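Aac(6')-Ii (Enterococcus faecium, PDB 1N71) probably transfers an acetyl group from acetyl-coenzyme A to the 6'-amino group of aminoglycoside antibiotics, and binds coenzyme A within a GNAT fold. Local coordinates at residues Y147-L158 with P167-I175; A62-L73 with V99-L109. All coordinates share one frame; numbering follows the deposited sequence.

In the fold
Contacts 1 and 2 are neighbouring parts of one mixed sheet, their centres about 14 Å apart. Contact 2 (A62-L73 with V99-L109) belongs to the beta-alpha-beta unit of strand 70-78, helix 87-101 and strand 106-112; contact 1 (Y147-L158 with P167-I175) holds the hairpin of strands 153-158 and 168-174 and the end of helix 144-149. Strands 106-112 and 168-174 join them, with L109 N 2.9 Å from M171 O and T106 OG1 2.9 Å from K173 O, both probable hydrogen bonds, while Y147 CD1 packs 3.4 Å from L109 CD2. Coenzyme A touches contact 1 through Y147 and K149; in contact 2 the side chain of L109 is about 5 Å from bound coenzyme A, nearest atoms. Both contacts also reach the second subunit.

Contact 1 of 2, residues Y147-L158 with P167-I175; sequences YEKLGYKIVGVL and PDIWMAKTI. With COA (coenzyme A), chain E.
K173 lays its aliphatic chain across the ring of Y152 and ends on the carbonyl of L150, in the turn between helix 144-149 and strand 153-158. Its CB sits over the centre of one ring face, 3.6 Å from the centroid of the Y152 ring, a CH-pi contact. K173 CG passes the carbonyl oxygen of G151, K173 CD lies 3.6 Å from Y152 CE1, and K173 NZ gives a hydrogen bond of 2.8 Å to L150 O, nearly along the C=O axis. All four torsions are extended (chi1 178°), which gives the lysine the length to span the turn. G151, at positive phi, is the C-prime residue of the Schellman motif ending the helix.

Beyond the turn the strands pair antiparallel, interrupted by a classic beta bulge: V155 and G156 both face W170, and W170 O takes V155 N at 2.8 Å and G156 N only weakly. M171 bends back at chi3 (67°), bringing M171 CE to 3.8 Å from Y147 CB and its sulfur obliquely beside the Y147 ring in a Met-aromatic contact. On the opposite sheet face, L158 CB lies 3.7 Å from W170 CH2, and the W170 ring stacks on W170 of the second subunit.

E96 forms a salt bridge with K173 NZ and accepts a hydrogen bond from Y152 OH. K149 NZ binds coenzyme A at O8A, 2.8 Å away, and at O3B. With both the L150 carbonyl and the E96 carboxylate as partners, the charge of K173 is probably largely compensated where helix 144-149 ends.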
loop_
_atom_site.group_PDB
_atom_site.type_symbol
_atom_site.label_atom_id
_atom_site.label_comp_id
_atom_site.label_asym_id
_atom_site.label_seq_id
_atom_site.Cartn_x
_atom_site.Cartn_y
_atom_site.Cartn_z
ATOM N N TYR A 147 16.811 2.793 -5.998
ATOM C CA TYR A 147 15.947 1.740 -6.507
ATOM C C TYR A 147 15.925 1.723 -8.030
ATOM O O TYR A 147 15.935 0.654 -8.639
ATOM C CB TYR A 147 14.536 1.907 -5.941
ATOM C CG TYR A 147 14.477 1.664 -4.448
ATOM C CD1 TYR A 147 14.655 0.381 -3.922
ATOM C CD2 TYR A 147 14.270 2.719 -3.560
ATOM C CE1 TYR A 147 14.628 0.156 -2.551
ATOM C CE2 TYR A 147 14.239 2.505 -2.181
ATOM C CZ TYR A 147 14.419 1.222 -1.686
ATOM O OH TYR A 147 14.379 1.005 -0.333
ATOM N N GLU A 148 15.910 2.901 -8.654
ATOM C CA GLU A 148 15.914 2.954 -10.111
ATOM C C GLU A 148 17.111 2.190 -10.656
ATOM O O GLU A 148 16.988 1.436 -11.616
ATOM C CB GLU A 148 15.986 4.394 -10.620
ATOM C CG GLU A 148 14.755 5.219 -10.350
ATOM C CD GLU A 148 14.619 6.370 -11.323
ATOM O OE1 GLU A 148 15.643 7.023 -11.622
ATOM O OE2 GLU A 148 13.486 6.628 -11.781
ATOM N N LYS A 149 18.272 2.383 -10.038
ATOM C CA LYS A 149 19.473 1.703 -10.491
ATOM C C LYS A 149 19.392 0.192 -10.313
ATOM O O LYS A 149 20.143 -0.548 -10.945
ATOM C CB LYS A 149 20.704 2.273 -9.779
ATOM C CG LYS A 149 20.997 3.714 -10.199
ATOM C CD LYS A 149 22.333 4.204 -9.678
ATOM C CE LYS A 149 22.637 5.604 -10.195
ATOM N NZ LYS A 149 23.963 6.084 -9.716
ATOM N N LEU A 150 18.471 -0.269 -9.469
ATOM C CA LEU A 150 18.299 -1.702 -9.262
ATOM C C LEU A 150 17.173 -2.253 -10.129
ATOM O O LEU A 150 16.739 -3.388 -9.951
ATOM C CB LEU A 150 18.026 -2.011 -7.789
ATOM C CG LEU A 150 19.206 -1.689 -6.873
ATOM C CD1 LEU A 150 18.905 -2.140 -5.458
ATOM C CD2 LEU A 150 20.458 -2.383 -7.403
ATOM N N GLY A 151 16.692 -1.435 -11.060
ATOM C CA GLY A 151 15.646 -1.891 -11.959
ATOM C C GLY A 151 14.218 -1.552 -11.590
ATOM O O GLY A 151 13.288 -1.970 -12.286
ATOM N N TYR A 152 14.026 -0.814 -10.502
ATOM C CA TYR A 152 12.672 -0.435 -10.102
ATOM C C TYR A 152 12.267 0.811 -10.869
ATOM O O TYR A 152 13.113 1.620 -11.249
ATOM C CB TYR A 152 12.588 -0.175 -8.593
ATOM C CG TYR A 152 12.760 -1.433 -7.768
ATOM C CD1 TYR A 152 13.985 -2.100 -7.730
ATOM C CD2 TYR A 152 11.678 -2.003 -7.095
ATOM C CE1 TYR A 152 14.127 -3.315 -7.049
ATOM C CE2 TYR A 152 11.809 -3.220 -6.412
ATOM C CZ TYR A 152 13.035 -3.867 -6.399
ATOM O OH TYR A 152 13.162 -5.084 -5.770
ATOM N N LYS A 153 10.971 0.961 -11.093
ATOM C CA LYS A 153 10.447 2.102 -11.833
ATOM C C LYS A 153 9.366 2.804 -11.027
ATOM O O LYS A 153 8.620 2.159 -10.302
ATOM C CB LYS A 153 9.871 1.599 -13.163
ATOM C CG LYS A 153 8.873 2.515 -13.851
ATOM C CD LYS A 153 8.357 1.869 -15.144
ATOM C CE LYS A 153 7.404 2.790 -15.892
ATOM N NZ LYS A 153 7.128 2.306 -17.279
ATOM N N ILE A 154 9.283 4.125 -11.134
ATOM C CA ILE A 154 8.226 4.833 -10.422
ATOM C C ILE A 154 6.954 4.536 -11.200
ATOM O O ILE A 154 6.855 4.858 -12.389
ATOM C CB ILE A 154 8.453 6.360 -10.401
ATOM C CG1 ILE A 154 9.751 6.684 -9.649
ATOM C CG2 ILE A 154 7.243 7.051 -9.737
ATOM C CD1 ILE A 154 10.160 8.166 -9.691
ATOM N N VAL A 155 5.986 3.915 -10.534
ATOM C CA VAL A 155 4.724 3.555 -11.167
ATOM C C VAL A 155 3.540 4.294 -10.565
ATOM O O VAL A 155 2.393 4.046 -10.928
ATOM C CB VAL A 155 4.450 2.053 -11.046
ATOM C CG1 VAL A 155 5.487 1.270 -11.839
ATOM C CG2 VAL A 155 4.475 1.637 -9.576
ATOM N N GLY A 156 3.811 5.196 -9.633
ATOM C CA GLY A 156 2.720 5.943 -9.041
ATOM C C GLY A 156 3.176 6.880 -7.950
ATOM O O GLY A 156 4.314 6.798 -7.486
ATOM N N VAL A 157 2.281 7.779 -7.552
ATOM C CA VAL A 157 2.553 8.734 -6.489
ATOM C C VAL A 157 1.287 8.929 -5.668
ATOM O O VAL A 157 0.178 8.751 -6.165
ATOM C CB VAL A 157 2.991 10.128 -7.031
ATOM C CG1 VAL A 157 4.353 10.022 -7.713
ATOM C CG2 VAL A 157 1.935 10.679 -7.994
ATOM N N LEU A 158 1.465 9.276 -4.402
ATOM C CA LEU A 158 0.345 9.520 -3.509
ATOM C C LEU A 158 0.446 10.988 -3.106
ATOM O O LEU A 158 1.174 11.345 -2.179
ATOM C CB LEU A 158 0.440 8.622 -2.280
ATOM C CG LEU A 158 -0.692 8.764 -1.263
ATOM C CD1 LEU A 158 -2.042 8.798 -1.973
ATOM C CD2 LEU A 158 -0.616 7.609 -0.276
ATOM N N PRO A 167 4.552 13.964 -0.839
ATOM C CA PRO A 167 4.034 12.706 -1.371
ATOM C C PRO A 167 4.813 11.444 -1.055
ATOM O O PRO A 167 5.931 11.488 -0.546
ATOM C CB PRO A 167 4.029 12.970 -2.864
ATOM C CG PRO A 167 5.363 13.669 -3.028
ATOM C CD PRO A 167 5.362 14.662 -1.858
ATOM N N ASP A 168 4.185 10.312 -1.357
ATOM C CA ASP A 168 4.844 9.028 -1.222
ATOM C C ASP A 168 5.047 8.676 -2.690
ATOM O O ASP A 168 4.199 8.988 -3.529
ATOM C CB ASP A 168 3.949 7.985 -0.537
ATOM C CG ASP A 168 4.721 6.719 -0.150
ATOM O OD1 ASP A 168 5.968 6.771 -0.114
ATOM O OD2 ASP A 168 4.087 5.678 0.131
ATOM N N ILE A 169 6.184 8.074 -3.009
ATOM C CA ILE A 169 6.485 7.694 -4.381
ATOM C C ILE A 169 6.465 6.171 -4.454
ATOM O O ILE A 169 7.217 5.514 -3.738
ATOM C CB ILE A 169 7.881 8.197 -4.792
ATOM C CG1 ILE A 169 7.937 9.726 -4.670
ATOM C CG2 ILE A 169 8.195 7.756 -6.214
ATOM C CD1 ILE A 169 9.343 10.322 -4.816
ATOM N N TRP A 170 5.601 5.619 -5.305
ATOM C CA TRP A 170 5.487 4.168 -5.458
ATOM C C TRP A 170 6.373 3.654 -6.586
ATOM O O TRP A 170 6.289 4.130 -7.715
ATOM C CB TRP A 170 4.038 3.764 -5.755
ATOM C CG TRP A 170 3.136 3.715 -4.565
ATOM C CD1 TRP A 170 3.320 2.988 -3.420
ATOM C CD2 TRP A 170 1.862 4.359 -4.429
ATOM N NE1 TRP A 170 2.237 3.134 -2.585
ATOM C CE2 TRP A 170 1.328 3.971 -3.179
ATOM C CE3 TRP A 170 1.118 5.223 -5.244
ATOM C CZ2 TRP A 170 0.084 4.418 -2.723
ATOM C CZ3 TRP A 170 -0.123 5.668 -4.791
ATOM C CH2 TRP A 170 -0.626 5.262 -3.539
ATOM N N MET A 171 7.207 2.667 -6.274
ATOM C CA MET A 171 8.103 2.075 -7.254
ATOM C C MET A 171 7.889 0.564 -7.297
ATOM O O MET A 171 7.519 -0.050 -6.297
ATOM C CB MET A 171 9.549 2.393 -6.894
ATOM C CG MET A 171 9.813 3.887 -6.755
ATOM S SD MET A 171 11.542 4.274 -6.562
ATOM C CE MET A 171 12.171 3.803 -8.167
ATOM N N ALA A 172 8.132 -0.041 -8.451
ATOM C CA ALA A 172 7.925 -1.474 -8.569
ATOM C C ALA A 172 8.838 -2.104 -9.601
ATOM O O ALA A 172 9.365 -1.431 -10.494
ATOM C CB ALA A 172 6.465 -1.753 -8.921
ATOM N N LYS A 173 9.018 -3.406 -9.462
ATOM C CA LYS A 173 9.849 -4.172 -10.369
ATOM C C LYS A 173 9.280 -5.580 -10.450
ATOM O O LYS A 173 8.864 -6.150 -9.442
ATOM C CB LYS A 173 11.292 -4.227 -9.849
ATOM C CG LYS A 173 12.242 -5.058 -10.713
ATOM C CD LYS A 173 13.640 -5.128 -10.092
ATOM C CE LYS A 173 14.596 -5.950 -10.943
ATOM N NZ LYS A 173 15.950 -6.071 -10.302
ATOM N N THR A 174 9.211 -6.121 -11.657
ATOM C CA THR A 174 8.749 -7.488 -11.831
ATOM C C THR A 174 10.085 -8.226 -11.859
ATOM O O THR A 174 10.958 -7.926 -12.673
ATOM C CB THR A 174 7.948 -7.629 -13.128
ATOM O OG1 THR A 174 6.632 -7.093 -12.911
ATOM C CG2 THR A 174 7.841 -9.079 -13.545
ATOM N N ILE A 175 10.244 -9.180 -10.950
ATOM C CA ILE A 175 11.520 -9.870 -10.789
ATOM C C ILE A 175 11.846 -11.151 -11.545
ATOM O O ILE A 175 12.925 -11.711 -11.362
ATOM C CB ILE A 175 11.765 -10.119 -9.293
ATOM C CG1 ILE A 175 10.659 -11.015 -8.725
ATOM C CG2 ILE A 175 11.768 -8.781 -8.553
ATOM C CD1 ILE A 175 10.825 -11.334 -7.260
HETATM N N1A COA E . 20.555 8.742 -4.045
HETATM C C2A COA E . 21.041 8.409 -5.255
HETATM N N3A COA E . 21.738 7.300 -5.591
HETATM C C4A COA E . 21.912 6.471 -4.506
HETATM C C5A COA E . 21.476 6.682 -3.217
HETATM C C6A COA E . 20.746 7.892 -2.986
HETATM N N6A COA E . 20.268 8.218 -1.787
HETATM N N7A COA E . 21.838 5.627 -2.394
HETATM C C8A COA E . 22.486 4.826 -3.188
HETATM N N9A COA E . 22.575 5.271 -4.486
HETATM C C1B COA E . 23.234 4.629 -5.633
HETATM C C2B COA E . 24.755 4.538 -5.482
HETATM O O2B COA E . 25.350 5.746 -5.972
HETATM C C3B COA E . 25.183 3.374 -6.368
HETATM O O3B COA E . 25.175 3.826 -7.733
HETATM P P3B COA E . 26.457 3.617 -8.689
HETATM O O7A COA E . 27.558 4.314 -7.981
HETATM O O8A COA E . 26.047 4.253 -9.966
HETATM O O9A COA E . 26.616 2.144 -8.769
HETATM C C4B COA E . 24.002 2.409 -6.183
HETATM O O4B COA E . 22.906 3.255 -5.813
HETATM C C5B COA E . 24.231 1.295 -5.153
HETATM O O5B COA E . 24.273 1.840 -3.829
HETATM P P1A COA E . 24.595 0.931 -2.534
HETATM O O1A COA E . 25.980 1.210 -2.096
HETATM O O2A COA E . 24.169 -0.461 -2.803
HETATM O O3A COA E . 23.574 1.571 -1.473
HETATM P P2A COA E . 23.678 1.562 0.132
HETATM O O4A COA E . 24.211 2.866 0.578
HETATM O O5A COA E . 24.309 0.310 0.597
HETATM O O6A COA E . 22.123 1.499 0.530
HETATM C CBP COA E . 20.153 2.864 0.951
HETATM C CCP COA E . 21.173 2.391 -0.075
HETATM C CDP COA E . 19.231 3.887 0.273
HETATM C CEP COA E . 19.320 1.640 1.433
HETATM C CAP COA E . 20.940 3.525 2.164
HETATM O OAP COA E . 21.679 4.680 1.754
HETATM C C9P COA E . 20.043 3.810 3.382
HETATM O O9P COA E . 20.062 3.051 4.361
HETATM N N8P COA E . 19.267 4.900 3.306
HETATM C C7P COA E . 18.344 5.354 4.341
HETATM C C6P COA E . 17.062 4.528 4.394
HETATM C C5P COA E . 16.047 4.915 3.334
HETATM O O5P COA E . 15.711 6.096 3.185
HETATM N N4P COA E . 15.553 3.909 2.596
HETATM C C3P COA E . 14.563 4.051 1.523
HETATM C C2P COA E . 13.360 3.144 1.731
HETATM S S1P COA E . 11.785 3.976 1.452
HETATM O O HOH W 1 10.602 -1.856 -12.989
#

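Contact 2 of 2, residues A62-L73 with V99-L109; sequences AIPQYGITGWEL and VASRGGITIYL
W71 and I107 pair in two parallel strands, 70-73 and 106-109, whose axes cross at -37° and whose ladder begins at T69 O, a forked acceptor that T106 N meets almost head-on at 3.0 Å (C=O...N 166°) and I105 N in the carbonyl plane, on a lone pair.

V99 CG1 lies over one face of the W71 indole, 3.7 Å from the centroid of its five-membered ring, while P64 CB covers the opposite face. W71 NE1 gives a 2.8 Å hydrogen bond to I68 O, which lies in the indole plane, fixing the ring's rotation, although W71 NE1 stands above the I68 carbonyl plane; R102 CD reaches W71 CH2 with its guanidinium almost perpendicular to the ring.

On the other sheet face, Y108 CG sits between its backbone N and carbonyl carbon (chi1 70°), and the ring turns back over strand 70-73. E72 CB meets one face of it, 3.6 Å from Y108 CZ, and Y108 OH lies against Q65 CG. Q65 NE2 bonds E72 OE1 at 2.9 Å, tying the carboxylate beside the phenol.

The pairing closes the crossover through helix 87-101, which packs L95 on A62 and L73. Strand 168-174 lies beyond strand 106-112, with A172 touching Y108, and the second subunit adds its L158 to Y108 and its D168 to Y66 OH.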
loop_
_atom_site.group_PDB
_atom_site.type_symbol
_atom_site.label_atom_id
_atom_site.label_comp_id
_atom_site.label_asym_id
_atom_site.label_seq_id
_atom_site.Cartn_x
_atom_site.Cartn_y
_atom_site.Cartn_z
ATOM N N ALA A 62 10.376 -8.245 3.327
ATOM C CA ALA A 62 9.315 -8.156 2.331
ATOM C C ALA A 62 8.038 -8.755 2.899
ATOM O O ALA A 62 8.068 -9.782 3.583
ATOM C CB ALA A 62 9.720 -8.881 1.050
ATOM N N ILE A 63 6.918 -8.102 2.607
ATOM C CA ILE A 63 5.602 -8.524 3.077
ATOM C C ILE A 63 4.733 -8.951 1.892
ATOM O O ILE A 63 4.610 -8.219 0.913
ATOM C CB ILE A 63 4.873 -7.355 3.780
ATOM C CG1 ILE A 63 5.733 -6.803 4.913
ATOM C CG2 ILE A 63 3.525 -7.821 4.308
ATOM C CD1 ILE A 63 5.206 -5.506 5.490
ATOM N N PRO A 64 4.127 -10.148 1.958
ATOM C CA PRO A 64 3.282 -10.572 0.836
ATOM C C PRO A 64 1.951 -9.829 0.954
ATOM O O PRO A 64 1.206 -10.046 1.906
ATOM C CB PRO A 64 3.142 -12.072 1.068
ATOM C CG PRO A 64 3.112 -12.163 2.567
ATOM C CD PRO A 64 4.213 -11.200 2.987
ATOM N N GLN A 65 1.662 -8.947 -0.001
ATOM C CA GLN A 65 0.435 -8.159 0.035
ATOM C C GLN A 65 -0.640 -8.636 -0.942
ATOM O O GLN A 65 -1.831 -8.412 -0.709
ATOM C CB GLN A 65 0.758 -6.682 -0.230
ATOM C CG GLN A 65 1.725 -6.069 0.784
ATOM C CD GLN A 65 1.076 -5.778 2.125
ATOM O OE1 GLN A 65 0.194 -6.510 2.570
ATOM N NE2 GLN A 65 1.522 -4.714 2.781
ATOM N N TYR A 66 -0.228 -9.277 -2.033
ATOM C CA TYR A 66 -1.188 -9.796 -3.011
ATOM C C TYR A 66 -0.920 -11.281 -3.242
ATOM O O TYR A 66 -0.011 -11.643 -3.992
ATOM C CB TYR A 66 -1.073 -9.052 -4.343
ATOM C CG TYR A 66 -1.244 -7.555 -4.243
ATOM C CD1 TYR A 66 -0.207 -6.748 -3.782
ATOM C CD2 TYR A 66 -2.444 -6.946 -4.606
ATOM C CE1 TYR A 66 -0.354 -5.373 -3.686
ATOM C CE2 TYR A 66 -2.605 -5.566 -4.513
ATOM C CZ TYR A 66 -1.555 -4.788 -4.053
ATOM O OH TYR A 66 -1.691 -3.426 -3.968
ATOM N N GLY A 67 -1.713 -12.136 -2.602
ATOM C CA GLY A 67 -1.514 -13.565 -2.753
ATOM C C GLY A 67 -0.046 -13.868 -2.539
ATOM O O GLY A 67 0.538 -13.421 -1.553
ATOM N N ILE A 68 0.552 -14.614 -3.462
ATOM C CA ILE A 68 1.975 -14.941 -3.384
ATOM C C ILE A 68 2.708 -14.155 -4.474
ATOM O O ILE A 68 3.934 -14.188 -4.572
ATOM C CB ILE A 68 2.225 -16.453 -3.631
ATOM C CG1 ILE A 68 1.829 -16.818 -5.067
ATOM C CG2 ILE A 68 1.431 -17.284 -2.629
ATOM C CD1 ILE A 68 2.086 -18.273 -5.442
ATOM N N THR A 69 1.933 -13.433 -5.275
ATOM C CA THR A 69 2.457 -12.676 -6.407
ATOM C C THR A 69 3.046 -11.291 -6.148
ATOM O O THR A 69 4.093 -10.957 -6.699
ATOM C CB THR A 69 1.361 -12.518 -7.476
ATOM O OG1 THR A 69 0.205 -11.925 -6.874
ATOM C CG2 THR A 69 0.985 -13.874 -8.067
ATOM N N GLY A 70 2.368 -10.486 -5.338
ATOM C CA GLY A 70 2.845 -9.137 -5.071
ATOM C C GLY A 70 3.363 -8.900 -3.663
ATOM O O GLY A 70 2.626 -9.036 -2.688
ATOM N N TRP A 71 4.634 -8.520 -3.570
ATOM C CA TRP A 71 5.278 -8.272 -2.285
ATOM C C TRP A 71 5.731 -6.826 -2.111
ATOM O O TRP A 71 6.175 -6.190 -3.064
ATOM C CB TRP A 71 6.501 -9.173 -2.140
ATOM C CG TRP A 71 6.177 -10.628 -2.119
ATOM C CD1 TRP A 71 5.636 -11.368 -3.131
ATOM C CD2 TRP A 71 6.390 -11.529 -1.029
ATOM N NE1 TRP A 71 5.501 -12.682 -2.737
ATOM C CE2 TRP A 71 5.956 -12.807 -1.450
ATOM C CE3 TRP A 71 6.908 -11.381 0.264
ATOM C CZ2 TRP A 71 6.026 -13.935 -0.623
ATOM C CZ3 TRP A 71 6.979 -12.505 1.090
ATOM C CH2 TRP A 71 6.540 -13.766 0.639
ATOM N N GLU A 72 5.623 -6.324 -0.885
ATOM C CA GLU A 72 6.063 -4.972 -0.566
ATOM C C GLU A 72 7.409 -5.032 0.141
ATOM O O GLU A 72 7.545 -5.700 1.173
ATOM C CB GLU A 72 5.063 -4.264 0.355
ATOM C CG GLU A 72 5.635 -2.975 0.953
ATOM C CD GLU A 72 4.661 -2.238 1.859
ATOM O OE1 GLU A 72 3.744 -2.875 2.413
ATOM O OE2 GLU A 72 4.824 -1.011 2.028
ATOM N N LEU A 73 8.398 -4.338 -0.415
ATOM C CA LEU A 73 9.729 -4.280 0.171
ATOM C C LEU A 73 9.627 -3.354 1.380
ATOM O O LEU A 73 9.291 -2.171 1.246
ATOM C CB LEU A 73 10.730 -3.720 -0.855
ATOM C CG LEU A 73 12.215 -3.605 -0.473
ATOM C CD1 LEU A 73 13.034 -3.344 -1.731
ATOM C CD2 LEU A 73 12.426 -2.487 0.543
ATOM N N VAL A 99 12.014 -13.806 -2.832
ATOM C CA VAL A 99 10.629 -13.597 -3.235
ATOM C C VAL A 99 10.303 -14.490 -4.429
ATOM O O VAL A 99 9.279 -15.170 -4.453
ATOM C CB VAL A 99 10.375 -12.122 -3.618
ATOM C CG1 VAL A 99 8.967 -11.963 -4.183
ATOM C CG2 VAL A 99 10.553 -11.232 -2.392
ATOM N N ALA A 100 11.188 -14.496 -5.416
ATOM C CA ALA A 100 10.973 -15.312 -6.605
ATOM C C ALA A 100 10.780 -16.778 -6.238
ATOM O O ALA A 100 9.905 -17.445 -6.784
ATOM C CB ALA A 100 12.154 -15.174 -7.551
ATOM N N SER A 101 11.598 -17.272 -5.311
ATOM C CA SER A 101 11.529 -18.673 -4.903
ATOM C C SER A 101 10.202 -19.048 -4.258
ATOM O O SER A 101 9.879 -20.229 -4.140
ATOM C CB SER A 101 12.683 -19.013 -3.948
ATOM O OG SER A 101 12.522 -18.385 -2.687
ATOM N N ARG A 102 9.429 -18.051 -3.837
ATOM C CA ARG A 102 8.136 -18.325 -3.224
ATOM C C ARG A 102 7.001 -18.125 -4.221
ATOM O O ARG A 102 5.836 -18.125 -3.847
ATOM C CB ARG A 102 7.909 -17.430 -2.000
ATOM C CG ARG A 102 8.970 -17.592 -0.919
ATOM C CD ARG A 102 8.489 -17.071 0.421
ATOM N NE ARG A 102 9.535 -17.147 1.438
ATOM C CZ ARG A 102 9.336 -16.925 2.733
ATOM N NH1 ARG A 102 8.123 -16.613 3.173
ATOM N NH2 ARG A 102 10.350 -17.000 3.586
ATOM N N GLY A 103 7.348 -17.951 -5.491
ATOM C CA GLY A 103 6.331 -17.755 -6.512
ATOM C C GLY A 103 5.998 -16.291 -6.745
ATOM O O GLY A 103 5.057 -15.970 -7.473
ATOM N N GLY A 104 6.769 -15.404 -6.120
ATOM C CA GLY A 104 6.544 -13.976 -6.277
ATOM C C GLY A 104 6.837 -13.480 -7.681
ATOM O O GLY A 104 7.742 -13.978 -8.353
ATOM N N ILE A 105 6.074 -12.480 -8.116
ATOM C CA ILE A 105 6.216 -11.899 -9.446
ATOM C C ILE A 105 6.757 -10.473 -9.390
ATOM O O ILE A 105 7.621 -10.085 -10.176
ATOM C CB ILE A 105 4.846 -11.811 -10.161
ATOM C CG1 ILE A 105 4.186 -13.189 -10.222
ATOM C CG2 ILE A 105 5.024 -11.221 -11.542
ATOM C CD1 ILE A 105 2.837 -13.175 -10.906
ATOM N N THR A 106 6.227 -9.687 -8.466
ATOM C CA THR A 106 6.643 -8.299 -8.363
ATOM C C THR A 106 6.832 -7.826 -6.933
ATOM O O THR A 106 6.190 -8.311 -6.001
ATOM C CB THR A 106 5.616 -7.368 -9.030
ATOM O OG1 THR A 106 6.045 -6.005 -8.895
ATOM C CG2 THR A 106 4.268 -7.508 -8.360
ATOM N N ILE A 107 7.722 -6.856 -6.787
ATOM C CA ILE A 107 8.022 -6.258 -5.505
ATOM C C ILE A 107 7.811 -4.772 -5.708
ATOM O O ILE A 107 8.274 -4.211 -6.699
ATOM C CB ILE A 107 9.493 -6.502 -5.100
ATOM C CG1 ILE A 107 9.728 -7.998 -4.868
ATOM C CG2 ILE A 107 9.832 -5.700 -3.837
ATOM C CD1 ILE A 107 11.174 -8.338 -4.498
ATOM N N TYR A 108 7.096 -4.144 -4.789
ATOM C CA TYR A 108 6.859 -2.712 -4.882
ATOM C C TYR A 108 7.200 -2.092 -3.538
ATOM O O TYR A 108 7.322 -2.790 -2.535
ATOM C CB TYR A 108 5.401 -2.417 -5.239
ATOM C CG TYR A 108 4.429 -2.719 -4.128
ATOM C CD1 TYR A 108 4.014 -4.029 -3.869
ATOM C CD2 TYR A 108 3.932 -1.695 -3.322
ATOM C CE1 TYR A 108 3.125 -4.307 -2.838
ATOM C CE2 TYR A 108 3.045 -1.963 -2.286
ATOM C CZ TYR A 108 2.646 -3.268 -2.051
ATOM O OH TYR A 108 1.765 -3.530 -1.031
ATOM N N LEU A 109 7.348 -0.776 -3.522
ATOM C CA LEU A 109 7.704 -0.066 -2.307
ATOM C C LEU A 109 7.227 1.371 -2.391
ATOM O O LEU A 109 6.895 1.870 -3.469
ATOM C CB LEU A 109 9.228 -0.086 -2.132
ATOM C CG LEU A 109 10.000 0.547 -3.301
ATOM C CD1 LEU A 109 10.168 2.049 -3.067
ATOM C CD2 LEU A 109 11.362 -0.115 -3.442
#